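Local structure of esterase (Alcaligenes sp., 1QLW) at residues Ile102-Ile114 with Val173-Thr186. The protein is an alpha/beta-hydrolase esterase, an enzyme that hydrolyses carboxylic ester bonds. Residues are numbered along the deposited sequence; the frame is centred on the assembly and turned at random.
Sequences IDQSGRGRSATDI and VPDWLGSMPTPNPT
Arg107 and Asp175 meet because each turns its side chain anti to its own backbone N (chi1 -165° and -162°), and because the arginine then folds back at chi2 and chi3. NH2 of Arg107 forms a salt bridge with OD1 of Asp175 at 2.9 Å. The carboxylate does not lie flat against the guanidinium: the two planes are 47° apart, and Asp175 OD2 stands over one guanidinium face. Aspartate suits this place because OD1 also accepts from Leu177 N, closing an Asx turn, while OD2 takes a hydrogen bond from Gln207. Arginine suits because each of its nitrogens finds a partner: NH1 reaches the carbonyls of Gly70 and Leu73, NH2 also bonds Gln207, and Arg107 NE donates to a water oxygen 2.9 Å away that also accepts from Trp176 N and can donate to Gly106 O.

Beside this polar cluster, CG2 of Thr112 sits over the indole of Trp176, 3.8 Å from the centroid of the six-membered ring, a CH-pi contact. Ile114 CG2 approaches Trp176 CH2 at 4.3 Å. With an alanine here instead of Trp176, the Thr112 methyl and Ile114 CG2 would probably be left facing a gap between the two loops. Gly106, with positive phi, is the third residue of the type II turn Gln104-Arg107; a CB there would collide with Met180 CE, the methyl that lies 4.1 Å from Gly106 CA.

At the other end, Thr186 in the first turn of helix 185-197 divides its branches: OG1 accepts from Ser105 N at 3.0 Å, whereas CG2 touches Ile102 CD1 at 3.8 Å. Ser105 OG is held instead by Asp48 O. The contact thus joins the loop leaving the C-terminal end of strand 99-103 to the excursion before helix 185-197, on the strand-end side where alpha/beta hydrolases generally build their active sites.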
ATOM      1  N   ILE A 102       7.415  -1.958  -5.218  1.00 11.15           N
ATOM      2  CA  ILE A 102       6.225  -1.504  -5.923  1.00 11.42           C
ATOM      3  C   ILE A 102       4.959  -2.184  -5.426  1.00 10.88           C
ATOM      4  O   ILE A 102       4.993  -3.251  -4.813  1.00 12.02           O
ATOM      5  CB  ILE A 102       6.361  -1.692  -7.451  1.00 13.03           C
ATOM      6  CG1 ILE A 102       6.291  -3.149  -7.892  1.00 16.94           C
ATOM      7  CG2 ILE A 102       7.649  -1.039  -7.941  1.00 16.53           C
ATOM      8  CD1 ILE A 102       5.466  -3.497  -9.065  1.00 20.41           C
ATOM      9  N   ASP A 103       3.825  -1.529  -5.724  1.00 10.72           N
ATOM     10  CA  ASP A 103       2.554  -2.238  -5.841  1.00 10.59           C
ATOM     11  C   ASP A 103       2.230  -2.261  -7.342  1.00 10.24           C
ATOM     12  O   ASP A 103       2.257  -1.222  -7.997  1.00 11.08           O
ATOM     13  CB  ASP A 103       1.393  -1.604  -5.083  1.00 10.91           C
ATOM     14  CG  ASP A 103       1.477  -1.817  -3.578  1.00 10.71           C
ATOM     15  OD1 ASP A 103       2.239  -2.718  -3.135  1.00 12.25           O
ATOM     16  OD2 ASP A 103       0.712  -1.148  -2.839  1.00 12.00           O
ATOM     17  N   GLN A 104       1.951  -3.462  -7.857  1.00 10.91           N
ATOM     18  CA  GLN A 104       1.602  -3.580  -9.264  1.00 11.00           C
ATOM     19  C   GLN A 104       0.462  -2.639  -9.635  1.00 10.71           C
ATOM     20  O   GLN A 104      -0.395  -2.326  -8.803  1.00 11.21           O
ATOM     21  CB  GLN A 104       1.110  -4.981  -9.598  1.00 11.00           C
ATOM     22  CG  GLN A 104       2.168  -6.054  -9.766  1.00 11.19           C
ATOM     23  CD  GLN A 104       1.573  -7.339 -10.295  1.00 10.57           C
ATOM     24  OE1 GLN A 104       0.726  -7.304 -11.206  1.00 11.62           O
ATOM     25  NE2 GLN A 104       1.973  -8.473  -9.751  1.00 11.24           N
ATOM     26  N   SER A 105       0.427  -2.250 -10.900  1.00 11.81           N
ATOM     27  CA  SER A 105      -0.749  -1.551 -11.410  1.00 11.79           C
ATOM     28  C   SER A 105      -1.997  -2.334 -11.006  1.00 12.19           C
ATOM     29  O   SER A 105      -2.040  -3.565 -11.102  1.00 12.86           O
ATOM     30  CB  SER A 105      -0.653  -1.473 -12.926  1.00 13.59           C
ATOM     31  OG  SER A 105       0.453  -0.704 -13.347  1.00 14.37           O
ATOM     32  N   GLY A 106      -3.016  -1.621 -10.542  1.00 11.83           N
ATOM     33  CA  GLY A 106      -4.270  -2.238 -10.175  1.00 12.55           C
ATOM     34  C   GLY A 106      -4.224  -3.108  -8.937  1.00 11.30           C
ATOM     35  O   GLY A 106      -5.084  -3.980  -8.797  1.00 12.59           O
ATOM     36  N   ARG A 107      -3.270  -2.873  -8.055  1.00 11.31           N
ATOM     37  CA  ARG A 107      -3.111  -3.635  -6.825  1.00 11.09           C
ATOM     38  C   ARG A 107      -2.674  -2.669  -5.721  1.00 10.37           C
ATOM     39  O   ARG A 107      -1.922  -1.742  -5.965  1.00 11.18           O
ATOM     40  CB  ARG A 107      -2.050  -4.739  -6.981  1.00 11.06           C
ATOM     41  CG  ARG A 107      -2.045  -5.809  -5.913  1.00 11.79           C
ATOM     42  CD  ARG A 107      -3.058  -6.927  -6.111  1.00 11.96           C
ATOM     43  NE  ARG A 107      -2.912  -7.557  -7.422  1.00 11.34           N
ATOM     44  CZ  ARG A 107      -1.920  -8.375  -7.765  1.00 10.51           C
ATOM     45  NH1 ARG A 107      -1.069  -8.788  -6.836  1.00 11.27           N
ATOM     46  NH2 ARG A 107      -1.785  -8.731  -9.028  1.00 12.18           N
ATOM     47  N   GLY A 108      -3.071  -2.944  -4.476  1.00 11.17           N
ATOM     48  CA  GLY A 108      -2.525  -2.170  -3.369  1.00 11.74           C
ATOM     49  C   GLY A 108      -2.807  -0.687  -3.548  1.00 10.98           C
ATOM     50  O   GLY A 108      -3.960  -0.270  -3.780  1.00 11.54           O
ATOM     51  N   ARG A 109      -1.757   0.111  -3.394  1.00 10.61           N
ATOM     52  CA  ARG A 109      -1.881   1.562  -3.499  1.00 10.84           C
ATOM     53  C   ARG A 109      -1.962   2.105  -4.920  1.00 10.83           C
ATOM     54  O   ARG A 109      -2.056   3.323  -5.084  1.00 12.14           O
ATOM     55  CB  ARG A 109      -0.742   2.182  -2.701  1.00 11.55           C
ATOM     56  CG  ARG A 109      -0.852   1.893  -1.220  1.00 12.05           C
ATOM     57  CD  ARG A 109       0.301   2.440  -0.428  1.00 13.01           C
ATOM     58  NE  ARG A 109       0.012   2.328   1.005  1.00 12.40           N
ATOM     59  CZ  ARG A 109       0.759   2.880   1.946  1.00 12.47           C
ATOM     60  NH1 ARG A 109       1.947   3.408   1.653  1.00 13.93           N
ATOM     61  NH2 ARG A 109       0.304   2.947   3.193  1.00 12.73           N
ATOM     62  N   SER A 110      -1.936   1.226  -5.919  1.00 10.74           N
ATOM     63  CA  SER A 110      -2.016   1.564  -7.340  1.00 10.85           C
ATOM     64  C   SER A 110      -3.448   1.433  -7.838  1.00 10.81           C
ATOM     65  O   SER A 110      -4.028   0.342  -7.812  1.00 11.87           O
ATOM     66  CB  SER A 110      -1.113   0.619  -8.120  1.00 10.98           C
ATOM     67  OG  SER A 110       0.212   0.689  -7.663  1.00 11.31           O
ATOM     68  N   ALA A 111      -4.044   2.542  -8.288  1.00 11.76           N
ATOM     69  CA  ALA A 111      -5.474   2.605  -8.526  1.00 11.96           C
ATOM     70  C   ALA A 111      -5.992   1.654  -9.594  1.00 11.77           C
ATOM     71  O   ALA A 111      -5.422   1.513 -10.674  1.00 13.67           O
ATOM     72  CB  ALA A 111      -5.846   4.016  -8.982  1.00 12.58           C
ATOM     73  N   THR A 112      -7.154   1.097  -9.304  1.00 13.02           N
ATOM     74  CA  THR A 112      -8.034   0.440 -10.244  1.00 12.76           C
ATOM     75  C   THR A 112      -9.074   1.440 -10.760  1.00 13.23           C
ATOM     76  O   THR A 112      -9.177   2.541 -10.246  1.00 14.54           O
ATOM     77  CB  THR A 112      -8.767  -0.748  -9.588  1.00 14.18           C
ATOM     78  OG1 THR A 112      -9.498  -0.256  -8.445  1.00 15.04           O
ATOM     79  CG2 THR A 112      -7.792  -1.838  -9.167  1.00 14.96           C
ATOM     80  N   ASP A 113      -9.849   1.040 -11.758  1.00 14.66           N
ATOM     81  CA  ASP A 113     -10.996   1.801 -12.255  1.00 14.54           C
ATOM     82  C   ASP A 113     -12.248   1.022 -11.823  1.00 13.54           C
ATOM     83  O   ASP A 113     -12.393  -0.145 -12.225  1.00 15.89           O
ATOM     84  CB  ASP A 113     -10.997   1.934 -13.771  1.00 16.66           C
ATOM     85  CG  ASP A 113     -12.092   2.807 -14.363  1.00 17.57           C
ATOM     86  OD1 ASP A 113     -12.890   3.393 -13.607  1.00 17.41           O
ATOM     87  OD2 ASP A 113     -12.152   2.929 -15.611  1.00 22.80           O
ATOM     88  N   ILE A 114     -13.112   1.648 -11.047  1.00 13.27           N
ATOM     89  CA  ILE A 114     -14.333   1.001 -10.595  1.00 13.76           C
ATOM     90  C   ILE A 114     -15.540   1.334 -11.454  1.00 13.13           C
ATOM     91  O   ILE A 114     -16.666   0.917 -11.166  1.00 14.35           O
ATOM     92  CB  ILE A 114     -14.605   1.279  -9.105  1.00 14.34           C
ATOM     93  CG1 ILE A 114     -14.587   2.751  -8.717  1.00 15.13           C
ATOM     94  CG2 ILE A 114     -13.582   0.478  -8.272  1.00 15.81           C
ATOM     95  CD1 ILE A 114     -15.651   3.617  -9.364  1.00 16.89           C
ATOM     96  N   VAL A 173      -4.759 -10.257  -0.837  1.00 11.14           N
ATOM     97  CA  VAL A 173      -5.745  -9.315  -1.358  1.00 11.09           C
ATOM     98  C   VAL A 173      -6.321  -9.808  -2.670  1.00 11.05           C
ATOM     99  O   VAL A 173      -5.686 -10.596  -3.386  1.00 11.70           O
ATOM    100  CB  VAL A 173      -5.100  -7.921  -1.576  1.00 11.38           C
ATOM    101  CG1 VAL A 173      -4.539  -7.320  -0.290  1.00 12.18           C
ATOM    102  CG2 VAL A 173      -4.006  -7.954  -2.636  1.00 12.01           C
ATOM    103  N   PRO A 174      -7.483  -9.288  -3.072  1.00 11.59           N
ATOM    104  CA  PRO A 174      -8.009  -9.572  -4.407  1.00 11.64           C
ATOM    105  C   PRO A 174      -7.080  -9.095  -5.503  1.00 11.01           C
ATOM    106  O   PRO A 174      -6.369  -8.100  -5.374  1.00 11.79           O
ATOM    107  CB  PRO A 174      -9.337  -8.816  -4.441  1.00 13.30           C
ATOM    108  CG  PRO A 174      -9.745  -8.752  -3.013  1.00 13.86           C
ATOM    109  CD  PRO A 174      -8.461  -8.539  -2.241  1.00 12.04           C
ATOM    110  N   ASP A 175      -7.166  -9.800  -6.616  1.00 11.37           N
ATOM    111  CA  ASP A 175      -6.278  -9.612  -7.756  1.00 11.64           C
ATOM    112  C   ASP A 175      -7.081  -9.243  -8.986  1.00 11.37           C
ATOM    113  O   ASP A 175      -8.014  -9.959  -9.360  1.00 12.81           O
ATOM    114  CB  ASP A 175      -5.478 -10.899  -7.947  1.00 12.49           C
ATOM    115  CG  ASP A 175      -4.252 -10.714  -8.786  1.00 12.42           C
ATOM    116  OD1 ASP A 175      -4.325  -9.966  -9.776  1.00 13.04           O
ATOM    117  OD2 ASP A 175      -3.216 -11.343  -8.453  1.00 13.15           O
ATOM    118  N   TRP A 176      -6.723  -8.107  -9.599  1.00 12.02           N
ATOM    119  CA  TRP A 176      -7.379  -7.579 -10.778  1.00 12.40           C
ATOM    120  C   TRP A 176      -6.616  -7.900 -12.054  1.00 12.90           C
ATOM    121  O   TRP A 176      -6.998  -7.352 -13.119  1.00 15.58           O
ATOM    122  CB  TRP A 176      -7.525  -6.064 -10.600  1.00 13.68           C
ATOM    123  CG  TRP A 176      -8.536  -5.654  -9.577  1.00 14.28           C
ATOM    124  CD1 TRP A 176      -8.592  -5.969  -8.252  1.00 16.35           C
ATOM    125  CD2 TRP A 176      -9.654  -4.790  -9.818  1.00 14.38           C
ATOM    126  NE1 TRP A 176      -9.692  -5.398  -7.666  1.00 17.21           N
ATOM    127  CE2 TRP A 176     -10.365  -4.680  -8.613  1.00 16.34           C
ATOM    128  CE3 TRP A 176     -10.132  -4.128 -10.957  1.00 15.85           C
ATOM    129  CZ2 TRP A 176     -11.517  -3.884  -8.502  1.00 18.24           C
ATOM    130  CZ3 TRP A 176     -11.284  -3.350 -10.851  1.00 17.32           C
ATOM    131  CH2 TRP A 176     -11.938  -3.264  -9.639  1.00 17.57           C
ATOM    132  N   LEU A 177      -5.666  -8.812 -12.056  1.00 13.13           N
ATOM    133  CA  LEU A 177      -4.870  -9.115 -13.239  1.00 13.79           C
ATOM    134  C   LEU A 177      -5.721  -9.355 -14.480  1.00 14.04           C
ATOM    135  O   LEU A 177      -5.431  -8.851 -15.580  1.00 15.91           O
ATOM    136  CB  LEU A 177      -4.038 -10.396 -12.989  1.00 14.02           C
ATOM    137  CG  LEU A 177      -3.018 -10.704 -14.079  1.00 14.75           C
ATOM    138  CD1 LEU A 177      -1.745  -9.924 -13.885  1.00 17.02           C
ATOM    139  CD2 LEU A 177      -2.740 -12.201 -14.163  1.00 17.45           C
ATOM    140  N   GLY A 178      -6.776 -10.154 -14.320  1.00 14.92           N
ATOM    141  CA  GLY A 178      -7.587 -10.597 -15.428  1.00 18.37           C
ATOM    142  C   GLY A 178      -8.433  -9.524 -16.059  1.00 18.66           C
ATOM    143  O   GLY A 178      -8.991  -9.738 -17.142  1.00 21.06           O
ATOM    144  N   SER A 179      -8.532  -8.368 -15.417  1.00 17.27           N
ATOM    145  CA  SER A 179      -9.291  -7.243 -15.896  1.00 19.04           C
ATOM    146  C   SER A 179      -8.412  -6.155 -16.509  1.00 18.57           C
ATOM    147  O   SER A 179      -8.916  -5.093 -16.848  1.00 21.87           O
ATOM    148  CB  SER A 179     -10.148  -6.698 -14.744  1.00 20.69           C
ATOM    149  OG  SER A 179      -9.291  -5.916 -13.953  1.00 21.01           O
ATOM    150  N   MET A 180      -7.130  -6.393 -16.697  1.00 16.99           N
ATOM    151  CA  MET A 180      -6.189  -5.465 -17.315  1.00 16.36           C
ATOM    152  C   MET A 180      -5.617  -6.157 -18.533  1.00 13.80           C
ATOM    153  O   MET A 180      -5.723  -7.396 -18.686  1.00 15.37           O
ATOM    154  CB  MET A 180      -5.046  -5.058 -16.344  1.00 18.25           C
ATOM    155  CG  MET A 180      -5.267  -3.768 -15.533  1.00 22.02           C
ATOM    156  SD  MET A 180      -4.103  -3.440 -14.122  1.00 21.59           S
ATOM    157  CE  MET A 180      -4.638  -4.787 -13.379  1.00 12.86           C
ATOM    158  N   PRO A 181      -4.968  -5.415 -19.427  1.00 13.88           N
ATOM    159  CA  PRO A 181      -4.353  -5.994 -20.613  1.00 13.11           C
ATOM    160  C   PRO A 181      -3.186  -6.901 -20.246  1.00 12.81           C
ATOM    161  O   PRO A 181      -2.672  -6.893 -19.120  1.00 13.35           O
ATOM    162  CB  PRO A 181      -3.902  -4.786 -21.423  1.00 15.13           C
ATOM    163  CG  PRO A 181      -4.719  -3.636 -20.919  1.00 18.40           C
ATOM    164  CD  PRO A 181      -4.839  -3.938 -19.419  1.00 15.02           C
ATOM    165  N   THR A 182      -2.718  -7.626 -21.258  1.00 13.42           N
ATOM    166  CA  THR A 182      -1.493  -8.404 -21.192  1.00 13.71           C
ATOM    167  C   THR A 182      -0.619  -7.978 -22.362  1.00 13.94           C
ATOM    168  O   THR A 182      -1.118  -7.989 -23.498  1.00 15.59           O
ATOM    169  CB  THR A 182      -1.750  -9.916 -21.296  1.00 14.85           C
ATOM    170  OG1 THR A 182      -2.604 -10.328 -20.218  1.00 16.32           O
ATOM    171  CG2 THR A 182      -0.476 -10.739 -21.221  1.00 16.67           C
ATOM    172  N   PRO A 183       0.631  -7.620 -22.142  1.00 14.24           N
ATOM    173  CA  PRO A 183       1.303  -7.561 -20.856  1.00 14.30           C
ATOM    174  C   PRO A 183       0.652  -6.598 -19.887  1.00 12.67           C
ATOM    175  O   PRO A 183       0.056  -5.575 -20.246  1.00 13.79           O
ATOM    176  CB  PRO A 183       2.711  -7.044 -21.226  1.00 15.90           C
ATOM    177  CG  PRO A 183       2.914  -7.575 -22.612  1.00 17.20           C
ATOM    178  CD  PRO A 183       1.582  -7.393 -23.265  1.00 16.81           C
ATOM    179  N   ASN A 184       0.731  -6.953 -18.613  1.00 12.39           N
ATOM    180  CA  ASN A 184       0.126  -6.114 -17.577  1.00 12.04           C
ATOM    181  C   ASN A 184       0.757  -4.739 -17.636  1.00 11.84           C
ATOM    182  O   ASN A 184       1.939  -4.602 -17.936  1.00 12.14           O
ATOM    183  CB  ASN A 184       0.407  -6.809 -16.234  1.00 12.61           C
ATOM    184  CG  ASN A 184      -0.286  -6.115 -15.077  1.00 12.67           C
ATOM    185  OD1 ASN A 184      -1.456  -6.441 -14.766  1.00 15.76           O
ATOM    186  ND2 ASN A 184       0.385  -5.190 -14.476  1.00 11.95           N
ATOM    187  N   PRO A 185       0.023  -3.684 -17.295  1.00 12.37           N
ATOM    188  CA  PRO A 185       0.565  -2.327 -17.282  1.00 12.57           C
ATOM    189  C   PRO A 185       1.795  -2.142 -16.424  1.00 12.08           C
ATOM    190  O   PRO A 185       2.618  -1.234 -16.664  1.00 12.64           O
ATOM    191  CB  PRO A 185      -0.612  -1.463 -16.816  1.00 13.68           C
ATOM    192  CG  PRO A 185      -1.813  -2.205 -17.316  1.00 14.32           C
ATOM    193  CD  PRO A 185      -1.442  -3.649 -17.065  1.00 13.49           C
ATOM    194  N   THR A 186       2.008  -3.005 -15.420  1.00 11.93           N
ATOM    195  CA  THR A 186       3.230  -2.950 -14.630  1.00 11.69           C
ATOM    196  C   THR A 186       4.462  -3.050 -15.518  1.00 11.49           C
ATOM    197  O   THR A 186       5.496  -2.460 -15.210  1.00 12.41           O
ATOM    198  CB  THR A 186       3.230  -4.076 -13.580  1.00 11.70           C
ATOM    199  OG1 THR A 186       2.075  -3.975 -12.738  1.00 11.91           O
ATOM    200  CG2 THR A 186       4.455  -4.037 -12.708  1.00 12.59           C
TER
HETATM  201  O   HOH W   1      -4.180  -6.493  -9.749  1.00 13.95           O